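Local structure of F420-reducing hydrogenase, subunit beta (Methanothermobacter marburgensis, 4OMF) at residues A203-G208 / V219-D224; T30-Y35 / L128-Y133; C192-D197 / K267-R272. The protein is the subunit of the F420-reducing hydrogenase that holds FAD and an iron-sulfur cluster and probably passes electrons from hydrogen oxidation to coenzyme F420. All blocks are in the same frame, centred on the assembly; numbering follows the deposited sequence.

How the interactions relate
Interactions 1 and 2 lie in the core and share the large mixed sheet, in which strands 126-132 and 205-208 are neighbours: Val205 O and Gly131 N lie 2.8 Å apart, probably hydrogen-bonded. Interaction 1 is a hairpin within the sheet, rich in backbone and buried polar bonds, whereas interaction 2 lays a helix on the sheet by aliphatic contacts alone. Both reach FAD, through Gly208 in one and Thr30, Ile132 and Tyr133 in the other. Interaction 3 lies about 24 and 28 Å away, centre to centre, and is only partly buried. There a cysteine loop that binds the iron-sulfur cluster meets helix 251-275 through one hydrogen bond from an asparagine side chain and aliphatic packing.

Interaction 1. Residues A203-G208 / V219-D224. With KEN (N,N-dimethylmethanamine), chain P; FAD (flavin-adenine dinucleotide), chain R.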
loop_
_atom_site.group_PDB
_atom_site.type_symbol
_atom_site.label_atom_id
_atom_site.label_comp_id
_atom_site.label_asym_id
_atom_site.label_seq_id
_atom_site.Cartn_x
_atom_site.Cartn_y
_atom_site.Cartn_z
ATOM N N ALA C 203 18.388 9.078 29.014
ATOM C CA ALA C 203 18.536 10.479 28.638
ATOM C C ALA C 203 19.867 11.037 29.145
ATOM O O ALA C 203 20.488 10.452 30.033
ATOM C CB ALA C 203 17.376 11.314 29.189
ATOM N N ASP C 204 20.291 12.175 28.611
ATOM C CA ASP C 204 21.470 12.842 29.162
ATOM C C ASP C 204 21.224 13.351 30.588
ATOM O O ASP C 204 22.086 13.208 31.457
ATOM C CB ASP C 204 21.888 14.006 28.294
ATOM C CG ASP C 204 22.441 13.561 26.961
ATOM O OD1 ASP C 204 23.237 12.593 26.931
ATOM O OD2 ASP C 204 22.094 14.194 25.954
ATOM N N VAL C 205 20.078 14.011 30.767
ATOM C CA VAL C 205 19.580 14.524 32.052
ATOM C C VAL C 205 18.112 14.171 32.070
ATOM O O VAL C 205 17.449 14.352 31.049
ATOM C CB VAL C 205 19.680 16.060 32.182
ATOM C CG1 VAL C 205 19.451 16.498 33.620
ATOM C CG2 VAL C 205 20.965 16.576 31.654
ATOM N N SER C 206 17.596 13.703 33.202
ATOM C CA SER C 206 16.182 13.340 33.296
ATOM C C SER C 206 15.486 14.172 34.377
ATOM O O SER C 206 16.073 14.441 35.421
ATOM C CB SER C 206 16.029 11.847 33.610
ATOM O OG SER C 206 16.761 11.026 32.708
ATOM N N THR C 207 14.244 14.587 34.142
ATOM C CA THR C 207 13.597 15.429 35.134
ATOM C C THR C 207 12.092 15.169 35.220
ATOM O O THR C 207 11.465 14.728 34.258
ATOM C CB THR C 207 13.918 16.942 34.835
ATOM O OG1 THR C 207 13.403 17.794 35.868
ATOM C CG2 THR C 207 13.344 17.363 33.492
ATOM N N GLY C 208 11.534 15.412 36.402
ATOM C CA GLY C 208 10.110 15.237 36.638
ATOM C C GLY C 208 9.732 15.891 37.949
ATOM O O GLY C 208 10.577 16.479 38.623
ATOM N N VAL C 219 15.969 16.243 39.487
ATOM C CA VAL C 219 16.842 16.273 38.310
ATOM C C VAL C 219 17.961 15.247 38.435
ATOM O O VAL C 219 18.796 15.332 39.331
ATOM C CB VAL C 219 17.482 17.668 38.120
ATOM C CG1 VAL C 219 18.374 17.696 36.880
ATOM C CG2 VAL C 219 16.411 18.742 38.027
ATOM N N ILE C 220 17.973 14.299 37.514
ATOM C CA ILE C 220 18.945 13.212 37.520
ATOM C C ILE C 220 19.921 13.423 36.368
ATOM O O ILE C 220 19.513 13.337 35.210
ATOM C CB ILE C 220 18.237 11.858 37.344
ATOM C CG1 ILE C 220 17.274 11.589 38.505
ATOM C CG2 ILE C 220 19.262 10.738 37.237
ATOM C CD1 ILE C 220 16.324 10.429 38.229
ATOM N N THR C 221 21.189 13.730 36.658
ATOM C CA THR C 221 22.168 13.846 35.573
ATOM C C THR C 221 22.786 12.473 35.335
ATOM O O THR C 221 23.004 11.721 36.277
ATOM C CB THR C 221 23.282 14.891 35.864
ATOM O OG1 THR C 221 23.889 14.610 37.119
ATOM C CG2 THR C 221 22.699 16.297 35.911
ATOM N N ARG C 222 23.052 12.138 34.074
ATOM C CA ARG C 222 23.472 10.786 33.736
ATOM C C ARG C 222 24.752 10.722 32.896
ATOM O O ARG C 222 25.729 10.080 33.297
ATOM C CB ARG C 222 22.337 10.047 32.995
ATOM C CG ARG C 222 20.989 10.028 33.723
ATOM C CD ARG C 222 19.966 9.116 33.013
ATOM N NE ARG C 222 18.672 9.091 33.711
ATOM C CZ ARG C 222 18.379 8.273 34.718
ATOM N NH1 ARG C 222 19.281 7.394 35.172
ATOM N NH2 ARG C 222 17.175 8.331 35.282
ATOM N N THR C 223 24.760 11.351 31.730
ATOM C CA THR C 223 25.919 11.260 30.841
ATOM C C THR C 223 26.871 12.425 31.104
ATOM O O THR C 223 26.499 13.377 31.789
ATOM C CB THR C 223 25.504 11.296 29.385
ATOM O OG1 THR C 223 24.842 12.544 29.145
ATOM C CG2 THR C 223 24.557 10.145 29.044
ATOM N N ASP C 224 28.090 12.361 30.564
ATOM C CA ASP C 224 29.023 13.483 30.698
ATOM C C ASP C 224 28.393 14.790 30.191
ATOM O O ASP C 224 28.515 15.835 30.834
ATOM C CB ASP C 224 30.338 13.210 29.945
ATOM C CG ASP C 224 31.156 12.075 30.564
ATOM O OD1 ASP C 224 30.833 11.637 31.691
ATOM O OD2 ASP C 224 32.137 11.629 29.922
HETATM C CA1 KEN P . 25.151 12.326 24.816
HETATM C CB1 KEN P . 24.739 11.764 22.402
HETATM C CC1 KEN P . 22.974 12.925 23.672
HETATM N NE1 KEN P . 24.472 12.752 23.516
HETATM P PA FAD R . 8.747 22.898 31.199
HETATM O O1A FAD R . 7.306 23.035 31.618
HETATM O O2A FAD R . 9.730 24.030 31.247
HETATM O O5B FAD R . 8.751 22.344 29.706
HETATM C C5B FAD R . 8.011 21.133 29.493
HETATM C C4B FAD R . 8.581 20.463 28.241
HETATM O O4B FAD R . 7.909 19.220 28.029
HETATM C C3B FAD R . 8.339 21.339 27.018
HETATM O O3B FAD R . 9.535 21.500 26.239
HETATM C C2B FAD R . 7.311 20.546 26.224
HETATM O O2B FAD R . 7.523 20.708 24.812
HETATM C C1B FAD R . 7.544 19.112 26.664
HETATM N N9A FAD R . 6.301 18.333 26.530
HETATM C C8A FAD R . 5.106 18.663 27.051
HETATM N N7A FAD R . 4.179 17.722 26.753
HETATM C C5A FAD R . 4.816 16.766 26.022
HETATM C C6A FAD R . 4.419 15.500 25.365
HETATM N N6A FAD R . 3.137 15.051 25.411
HETATM N N1A FAD R . 5.381 14.816 24.725
HETATM C C2A FAD R . 6.653 15.257 24.632
HETATM N N3A FAD R . 7.090 16.409 25.193
HETATM C C4A FAD R . 6.213 17.178 25.886
HETATM N N1 FAD R . 6.455 13.714 35.584
HETATM C C2 FAD R . 6.646 12.850 36.660
HETATM O O2 FAD R . 7.247 13.271 37.669
HETATM N N3 FAD R . 6.122 11.567 36.597
HETATM C C4 FAD R . 5.464 11.122 35.468
HETATM O O4 FAD R . 5.043 9.945 35.438
HETATM C C4X FAD R . 4.724 12.120 34.730
HETATM N N5 FAD R . 3.928 11.601 33.588
HETATM C C5X FAD R . 4.237 12.292 32.330
HETATM C C6 FAD R . 3.553 11.797 31.207
HETATM C C7 FAD R . 3.594 12.502 29.998
HETATM C C7M FAD R . 2.867 11.966 28.772
HETATM C C8 FAD R . 4.306 13.698 29.950
HETATM C C8M FAD R . 4.422 14.556 28.705
HETATM C C9 FAD R . 4.983 14.209 31.079
HETATM C C9A FAD R . 4.875 13.551 32.309
HETATM N N10 FAD R . 5.632 14.001 33.422
HETATM C C10 FAD R . 5.481 13.407 34.661
HETATM C "C1'" FAD R . 6.656 15.062 33.335
HETATM C "C2'" FAD R . 6.160 16.437 33.697
HETATM O "O2'" FAD R . 4.815 16.585 33.669
HETATM C "C3'" FAD R . 6.907 17.423 33.160
HETATM O "O3'" FAD R . 6.735 17.571 31.823
HETATM C "C4'" FAD R . 8.351 17.520 33.621
HETATM O "O4'" FAD R . 8.457 17.562 35.060
HETATM C "C5'" FAD R . 9.046 18.736 32.998
HETATM O "O5'" FAD R . 8.618 19.920 33.654
HETATM P P FAD R . 9.458 21.278 33.543
HETATM O O1P FAD R . 10.894 20.926 33.862
HETATM O O2P FAD R . 8.792 22.349 34.356
HETATM O O3P FAD R . 9.381 21.606 31.950
#
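The carbonyl oxygen of Asp204 is gripped by two backbone amides, Arg222 N at 3.0 Å and Thr223 N at 3.3 Å, at the open end of the beta hairpin of strands 205-208 and 217-221, away from the connecting turn. Thr223 N lies in the carbonyl plane on a lone pair, whereas Arg222 N is tilted 24° from it. Within the hairpin, Ser206 and Ile220 form an antiparallel hydrogen-bonded pair, flanked by the non-hydrogen-bonded pairs Val205-Thr221 and Thr207-Val219. Val205 CG1 meets Val219 CG1 at 3.6 Å and also packs on Thr221 CG2; on this face of the sheet Thr207 and Val219 turn to helix 28-39, while Phe230 of helix 224-235 packs on Val219 and Thr221.

The other face carries Ser206 and Ile220. Here Arg222, extended from CG to NE (chi2 -172°, chi3 180°), runs back across the hairpin, and its NE reaches Ser206 OG in the guanidinium plane at 2.9 Å. That hydroxyl is held a second time by Ala200 O. Ile220 CG2 sits over the centre of one guanidinium face, and the two terminal nitrogens are satisfied by backbone oxygens of Leu3, Thr5 and Val199, so the buried group is fixed in rotation. Ala203 O, touched by Arg222 CD, is buried without a polar partner in the model.

Beyond the strands, Thr223 is the N-cap of helix 224-235: OG1 takes Gly226 N and points its own hydrogen at Asp204 OD1, whose exact place is less sure. Arg110 NH1 is salt-bridged to the same OD1. The second carboxylate oxygen, Asp204 OD2, accepts Leu129 N of the neighbouring strand. At the far end Gly208 lies against the flavin cofactor, in a place where a CB would collide with FAD O2, and its CA stands 3.3 Å from FAD O4'.

Interaction 2. Residues T30-Y35 / L128-Y133; sequences TGLLAY and LLVGIY. With FAD (flavin-adenine dinucleotide), chain R.
No flat group enters the contact of Leu32 and Leu33 with Leu128 and Val130; of the flat groups, Tyr133 lies at the flavin, where its CB stands to one side of the flavin plane, above the C2-N3 edge and 3.5 Å from FAD C2, and the phenol ring comes obliquely to FAD O2. The arrangement is alpha/beta packing: helix 28-39 lies on the mixed sheet, and its segment 30-35 runs antiparallel (176°) to 128-132, with the axes of these short segments 10.2 Å apart.

Only methyl and methine groups fill the interface. Leu32 CB is directed toward the strand, with CG beside Leu128 CD2 and CD2 4.2 Å from Val130 CG2. Leu33 CB is not, yet its CD2 comes in to touch Leu128 CD2 at 4.0 Å and Val130 CG2 a little farther off, so the two helix leucines each touch both strand residues. Ile229 of helix 224-235 closes over Leu32 and Leu128.

The same two elements hold the cofactor. Near the start of the helix, Thr30 binds the adenosine phosphate oxygen FAD O2A twice, through N and, at 2.6 Å, through OG1; the helix end is likely to stabilise its negative charge. At the end of the strand, Ile132 CG2 packs against ribityl carbons C5' and C4', and with CG1 set between the backbone N and carbonyl carbon (chi1 51°), its CD1 lies alongside FAD C8M. Replacing Ile132 by an alanine would probably open a gap beside ribityl C4' and C5' and leave the flavin C8M methyl without this neighbour. Ile132 CD1 also approaches FAD O3' at 3.8 Å.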
loop_
_atom_site.group_PDB
_atom_site.type_symbol
_atom_site.label_atom_id
_atom_site.label_comp_id
_atom_site.label_asym_id
_atom_site.label_seq_id
_atom_site.Cartn_x
_atom_site.Cartn_y
_atom_site.Cartn_z
ATOM N N THR C 30 12.659 23.824 29.911
ATOM C CA THR C 30 12.711 25.100 29.190
ATOM C C THR C 30 13.991 25.887 29.545
ATOM O O THR C 30 14.662 26.435 28.669
ATOM C CB THR C 30 11.469 25.970 29.486
ATOM O OG1 THR C 30 10.286 25.296 29.019
ATOM C CG2 THR C 30 11.594 27.328 28.795
ATOM N N GLY C 31 14.319 25.935 30.830
ATOM C CA GLY C 31 15.516 26.609 31.303
ATOM C C GLY C 31 16.805 26.023 30.741
ATOM O O GLY C 31 17.719 26.754 30.357
ATOM N N LEU C 32 16.890 24.704 30.673
ATOM C CA LEU C 32 18.126 24.082 30.223
ATOM C C LEU C 32 18.308 24.177 28.711
ATOM O O LEU C 32 19.422 24.449 28.233
ATOM C CB LEU C 32 18.177 22.624 30.658
ATOM C CG LEU C 32 19.546 21.955 30.553
ATOM C CD1 LEU C 32 20.603 22.689 31.380
ATOM C CD2 LEU C 32 19.399 20.510 30.997
ATOM N N LEU C 33 17.225 23.989 27.959
ATOM C CA LEU C 33 17.281 24.142 26.508
ATOM C C LEU C 33 17.577 25.593 26.167
ATOM O O LEU C 33 18.326 25.887 25.230
ATOM C CB LEU C 33 15.967 23.695 25.838
ATOM C CG LEU C 33 15.724 22.180 25.901
ATOM C CD1 LEU C 33 14.323 21.846 25.370
ATOM C CD2 LEU C 33 16.793 21.420 25.150
ATOM N N ALA C 34 17.001 26.507 26.938
ATOM C CA ALA C 34 17.233 27.934 26.679
ATOM C C ALA C 34 18.687 28.298 26.945
ATOM O O ALA C 34 19.289 29.081 26.211
ATOM C CB ALA C 34 16.307 28.802 27.532
ATOM N N TYR C 35 19.257 27.724 27.999
ATOM C CA TYR C 35 20.647 27.993 28.330
ATOM C C TYR C 35 21.563 27.446 27.232
ATOM O O TYR C 35 22.496 28.129 26.785
ATOM C CB TYR C 35 21.015 27.369 29.676
ATOM C CG TYR C 35 22.488 27.432 29.944
ATOM C CD1 TYR C 35 23.081 28.640 30.283
ATOM C CD2 TYR C 35 23.292 26.302 29.841
ATOM C CE1 TYR C 35 24.428 28.732 30.528
ATOM C CE2 TYR C 35 24.654 26.384 30.081
ATOM C CZ TYR C 35 25.210 27.608 30.425
ATOM O OH TYR C 35 26.556 27.730 30.668
ATOM N N LEU C 128 22.104 17.309 23.246
ATOM C CA LEU C 128 21.451 17.316 24.555
ATOM C C LEU C 128 20.089 16.669 24.467
ATOM O O LEU C 128 19.185 17.174 23.790
ATOM C CB LEU C 128 21.311 18.733 25.081
ATOM C CG LEU C 128 20.533 18.944 26.381
ATOM C CD1 LEU C 128 21.227 18.265 27.540
ATOM C CD2 LEU C 128 20.398 20.413 26.619
ATOM N N LEU C 129 19.943 15.549 25.147
ATOM C CA LEU C 129 18.665 14.849 25.171
ATOM C C LEU C 129 18.113 14.938 26.581
ATOM O O LEU C 129 18.602 14.261 27.476
ATOM C CB LEU C 129 18.837 13.392 24.720
ATOM C CG LEU C 129 17.644 12.546 24.243
ATOM C CD1 LEU C 129 18.096 11.112 23.943
ATOM C CD2 LEU C 129 16.511 12.524 25.245
ATOM N N VAL C 130 17.095 15.778 26.784
ATOM C CA VAL C 130 16.501 15.909 28.115
ATOM C C VAL C 130 15.323 14.945 28.229
ATOM O O VAL C 130 14.385 15.024 27.460
ATOM C CB VAL C 130 16.017 17.361 28.422
ATOM C CG1 VAL C 130 15.546 17.461 29.880
ATOM C CG2 VAL C 130 17.145 18.380 28.173
ATOM N N GLY C 131 15.366 14.048 29.201
ATOM C CA GLY C 131 14.283 13.092 29.363
ATOM C C GLY C 131 13.314 13.585 30.417
ATOM O O GLY C 131 13.737 14.228 31.374
ATOM N N ILE C 132 12.022 13.323 30.240
ATOM C CA ILE C 132 11.071 13.638 31.306
ATOM C C ILE C 132 10.392 12.353 31.761
ATOM O O ILE C 132 10.223 11.433 30.968
ATOM C CB ILE C 132 10.037 14.699 30.879
ATOM C CG1 ILE C 132 9.364 14.337 29.555
ATOM C CG2 ILE C 132 10.715 16.080 30.753
ATOM C CD1 ILE C 132 8.291 15.358 29.128
ATOM N N TYR C 133 10.047 12.286 33.050
ATOM C CA TYR C 133 9.487 11.060 33.634
ATOM C C TYR C 133 8.104 10.791 33.062
ATOM O O TYR C 133 7.357 11.721 32.766
ATOM C CB TYR C 133 9.370 11.132 35.169
ATOM C CG TYR C 133 10.615 11.509 35.959
ATOM C CD1 TYR C 133 11.893 11.499 35.380
ATOM C CD2 TYR C 133 10.497 11.891 37.289
ATOM C CE1 TYR C 133 13.023 11.870 36.125
ATOM C CE2 TYR C 133 11.618 12.259 38.038
ATOM C CZ TYR C 133 12.869 12.246 37.449
ATOM O OH TYR C 133 13.961 12.622 38.203
HETATM P PA FAD R . 8.747 22.898 31.199
HETATM O O1A FAD R . 7.306 23.035 31.618
HETATM O O2A FAD R . 9.730 24.030 31.247
HETATM O O5B FAD R . 8.751 22.344 29.706
HETATM C C5B FAD R . 8.011 21.133 29.493
HETATM C C4B FAD R . 8.581 20.463 28.241
HETATM O O4B FAD R . 7.909 19.220 28.029
HETATM C C3B FAD R . 8.339 21.339 27.018
HETATM O O3B FAD R . 9.535 21.500 26.239
HETATM C C2B FAD R . 7.311 20.546 26.224
HETATM O O2B FAD R . 7.523 20.708 24.812
HETATM C C1B FAD R . 7.544 19.112 26.664
HETATM N N9A FAD R . 6.301 18.333 26.530
HETATM C C8A FAD R . 5.106 18.663 27.051
HETATM N N7A FAD R . 4.179 17.722 26.753
HETATM C C5A FAD R . 4.816 16.766 26.022
HETATM C C6A FAD R . 4.419 15.500 25.365
HETATM N N6A FAD R . 3.137 15.051 25.411
HETATM N N1A FAD R . 5.381 14.816 24.725
HETATM C C2A FAD R . 6.653 15.257 24.632
HETATM N N3A FAD R . 7.090 16.409 25.193
HETATM C C4A FAD R . 6.213 17.178 25.886
HETATM N N1 FAD R . 6.455 13.714 35.584
HETATM C C2 FAD R . 6.646 12.850 36.660
HETATM O O2 FAD R . 7.247 13.271 37.669
HETATM N N3 FAD R . 6.122 11.567 36.597
HETATM C C4 FAD R . 5.464 11.122 35.468
HETATM O O4 FAD R . 5.043 9.945 35.438
HETATM C C4X FAD R . 4.724 12.120 34.730
HETATM N N5 FAD R . 3.928 11.601 33.588
HETATM C C5X FAD R . 4.237 12.292 32.330
HETATM C C6 FAD R . 3.553 11.797 31.207
HETATM C C7 FAD R . 3.594 12.502 29.998
HETATM C C7M FAD R . 2.867 11.966 28.772
HETATM C C8 FAD R . 4.306 13.698 29.950
HETATM C C8M FAD R . 4.422 14.556 28.705
HETATM C C9 FAD R . 4.983 14.209 31.079
HETATM C C9A FAD R . 4.875 13.551 32.309
HETATM N N10 FAD R . 5.632 14.001 33.422
HETATM C C10 FAD R . 5.481 13.407 34.661
HETATM C "C1'" FAD R . 6.656 15.062 33.335
HETATM C "C2'" FAD R . 6.160 16.437 33.697
HETATM O "O2'" FAD R . 4.815 16.585 33.669
HETATM C "C3'" FAD R . 6.907 17.423 33.160
HETATM O "O3'" FAD R . 6.735 17.571 31.823
HETATM C "C4'" FAD R . 8.351 17.520 33.621
HETATM O "O4'" FAD R . 8.457 17.562 35.060
HETATM C "C5'" FAD R . 9.046 18.736 32.998
HETATM O "O5'" FAD R . 8.618 19.920 33.654
HETATM P P FAD R . 9.458 21.278 33.543
HETATM O O1P FAD R . 10.894 20.926 33.862
HETATM O O2P FAD R . 8.792 22.349 34.356
HETATM O O3P FAD R . 9.381 21.606 31.950
#

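Interaction 3. Residues C192-D197 / K267-R272; sequences CKICKD and KNIAAR. With SF4 (iron/sulfur cluster), chain N.
Ile194 and Ile269 bring their backbones closest, CA to CA 5.6 Å, where the loop 192-197, turned back on itself by a bond from Cys195 N to Cys192 O, rests on one side of helix 251-275. The loop is a Cys-X-X-Cys motif whose two cysteines bind the iron-sulfur cluster, while Lys193, Ile194 and Lys196 meet the helix.

One polar bond joins the two segments. Asn268, in the C-terminal part of helix 251-275, aims its side chain at the loop, with CG anti to the carbonyl carbon (chi1 -68°), and ND2 gives a nearly straight bond (167°) of 2.9 Å to Lys193 O. The acceptor lies in the plane of the amide, but ND2 stands tilted 31° from the carbonyl plane of Lys193. The Asn268 side chain crosses that of Lys193 at about a right angle, with ND2 close to Lys193 CB, while the rest of the lysine leads away.

The remainder is aliphatic. Ile194 lies across Ile269 and Arg272, at about a right angle to each: its CB meets Ile269 CG1 at 3.7 Å, and its CG2 reaches Arg272 CD at 3.8 Å. Ile269 CD1 carries on to Lys196 CD, 3.9 Å away, across the bent lysine chain. Phe281, at the C-terminus, packs on both isoleucines. Arg272 lends only its aliphatic part to the loop; its guanidinium is bound by Pro278 O, Thr279 OG1 and a backbone group of another protein chain, which also packs apolar side-chain atoms on Ile194 and Arg272, so the contact borders a subunit interface.

On the side of the loop turned from the helix, Cys192 SG binds the iron atom FE3 at 2.3 Å and Cys195 SG the iron atom FE2 at 2.4 Å.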
loop_
_atom_site.group_PDB
_atom_site.type_symbol
_atom_site.label_atom_id
_atom_site.label_comp_id
_atom_site.label_asym_id
_atom_site.label_seq_id
_atom_site.Cartn_x
_atom_site.Cartn_y
_atom_site.Cartn_z
ATOM N N CYS C 192 1.599 1.206 26.741
ATOM C CA CYS C 192 2.294 1.588 27.967
ATOM C C CYS C 192 2.420 0.426 28.951
ATOM O O CYS C 192 3.225 0.492 29.864
ATOM C CB CYS C 192 1.575 2.750 28.654
ATOM S SG CYS C 192 1.660 4.289 27.744
ATOM N N LYS C 193 1.624 -0.629 28.754
ATOM C CA LYS C 193 1.549 -1.742 29.706
ATOM C C LYS C 193 2.881 -2.436 29.926
ATOM O O LYS C 193 3.112 -2.994 30.996
ATOM C CB LYS C 193 0.534 -2.802 29.238
ATOM C CG LYS C 193 -0.923 -2.486 29.437
ATOM C CD LYS C 193 -1.789 -3.575 28.761
ATOM C CE LYS C 193 -3.184 -3.042 28.404
ATOM N NZ LYS C 193 -4.009 -3.971 27.536
ATOM N N ILE C 194 3.744 -2.436 28.910
ATOM C CA ILE C 194 4.996 -3.189 28.995
ATOM C C ILE C 194 6.200 -2.265 29.134
ATOM O O ILE C 194 7.352 -2.690 29.027
ATOM C CB ILE C 194 5.163 -4.123 27.774
ATOM C CG1 ILE C 194 5.258 -3.336 26.458
ATOM C CG2 ILE C 194 3.999 -5.132 27.718
ATOM C CD1 ILE C 194 5.512 -4.262 25.267
ATOM N N CYS C 195 5.938 -1.001 29.439
ATOM C CA CYS C 195 7.016 -0.036 29.579
ATOM C C CYS C 195 7.689 -0.139 30.971
ATOM O O CYS C 195 7.011 -0.063 32.004
ATOM C CB CYS C 195 6.491 1.371 29.356
ATOM S SG CYS C 195 7.827 2.621 29.403
ATOM N N LYS C 196 9.009 -0.317 30.993
ATOM C CA LYS C 196 9.748 -0.517 32.249
ATOM C C LYS C 196 10.460 0.742 32.742
ATOM O O LYS C 196 10.997 0.771 33.855
ATOM C CB LYS C 196 10.804 -1.634 32.090
ATOM C CG LYS C 196 10.231 -3.010 31.771
ATOM C CD LYS C 196 11.162 -3.835 30.869
ATOM C CE LYS C 196 12.316 -4.461 31.637
ATOM N NZ LYS C 196 13.001 -5.556 30.866
ATOM N N ASP C 197 10.490 1.766 31.905
ATOM C CA ASP C 197 11.351 2.922 32.129
ATOM C C ASP C 197 10.517 4.098 32.657
ATOM O O ASP C 197 9.737 4.696 31.915
ATOM C CB ASP C 197 12.059 3.270 30.805
ATOM C CG ASP C 197 13.204 4.275 30.950
ATOM O OD1 ASP C 197 13.227 5.086 31.902
ATOM O OD2 ASP C 197 14.076 4.264 30.049
ATOM N N LYS C 267 5.032 -8.191 34.697
ATOM C CA LYS C 267 3.836 -9.020 34.721
ATOM C C LYS C 267 3.146 -9.013 33.362
ATOM O O LYS C 267 2.691 -10.057 32.866
ATOM C CB LYS C 267 2.864 -8.522 35.797
ATOM C CG LYS C 267 1.711 -9.462 36.077
ATOM C CD LYS C 267 0.956 -9.057 37.338
ATOM C CE LYS C 267 -0.344 -9.841 37.492
ATOM N NZ LYS C 267 -1.283 -9.590 36.349
ATOM N N ASN C 268 3.064 -7.832 32.771
ATOM C CA ASN C 268 2.395 -7.694 31.473
ATOM C C ASN C 268 3.224 -8.278 30.334
ATOM O O ASN C 268 2.671 -8.870 29.405
ATOM C CB ASN C 268 2.054 -6.225 31.205
ATOM C CG ASN C 268 0.978 -5.708 32.145
ATOM O OD1 ASN C 268 0.122 -6.466 32.592
ATOM N ND2 ASN C 268 1.008 -4.419 32.438
ATOM N N ILE C 269 4.549 -8.142 30.414
ATOM C CA ILE C 269 5.427 -8.785 29.442
ATOM C C ILE C 269 5.276 -10.302 29.506
ATOM O O ILE C 269 5.194 -10.985 28.473
ATOM C CB ILE C 269 6.889 -8.369 29.680
ATOM C CG1 ILE C 269 7.056 -6.898 29.273
ATOM C CG2 ILE C 269 7.843 -9.283 28.929
ATOM C CD1 ILE C 269 8.302 -6.239 29.872
ATOM N N ALA C 270 5.202 -10.838 30.714
ATOM C CA ALA C 270 5.013 -12.278 30.871
ATOM C C ALA C 270 3.666 -12.736 30.319
ATOM O O ALA C 270 3.566 -13.813 29.732
ATOM C CB ALA C 270 5.139 -12.683 32.339
ATOM N N ALA C 271 2.628 -11.943 30.553
ATOM C CA ALA C 271 1.303 -12.243 30.018
ATOM C C ALA C 271 1.307 -12.309 28.470
ATOM O O ALA C 271 0.676 -13.194 27.880
ATOM C CB ALA C 271 0.307 -11.210 30.501
ATOM N N ARG C 272 2.024 -11.380 27.834
ATOM C CA ARG C 272 2.176 -11.386 26.369
ATOM C C ARG C 272 2.801 -12.667 25.886
ATOM O O ARG C 272 2.349 -13.264 24.912
ATOM C CB ARG C 272 3.044 -10.237 25.888
ATOM C CG ARG C 272 2.356 -8.909 25.887
ATOM C CD ARG C 272 3.221 -7.859 25.201
ATOM N NE ARG C 272 3.321 -8.045 23.752
ATOM C CZ ARG C 272 2.413 -7.596 22.889
ATOM N NH1 ARG C 272 1.332 -6.961 23.331
ATOM N NH2 ARG C 272 2.583 -7.774 21.584
HETATM FE FE1 SF4 N . 6.034 5.915 26.488
HETATM FE FE2 SF4 N . 6.413 4.312 28.562
HETATM FE FE3 SF4 N . 3.919 4.806 27.747
HETATM FE FE4 SF4 N . 5.296 6.797 28.925
HETATM S S1 SF4 N . 4.640 4.811 29.935
HETATM S S2 SF4 N . 4.078 6.960 26.954
HETATM S S3 SF4 N . 7.419 6.337 28.290
HETATM S S4 SF4 N . 5.516 3.668 26.556
#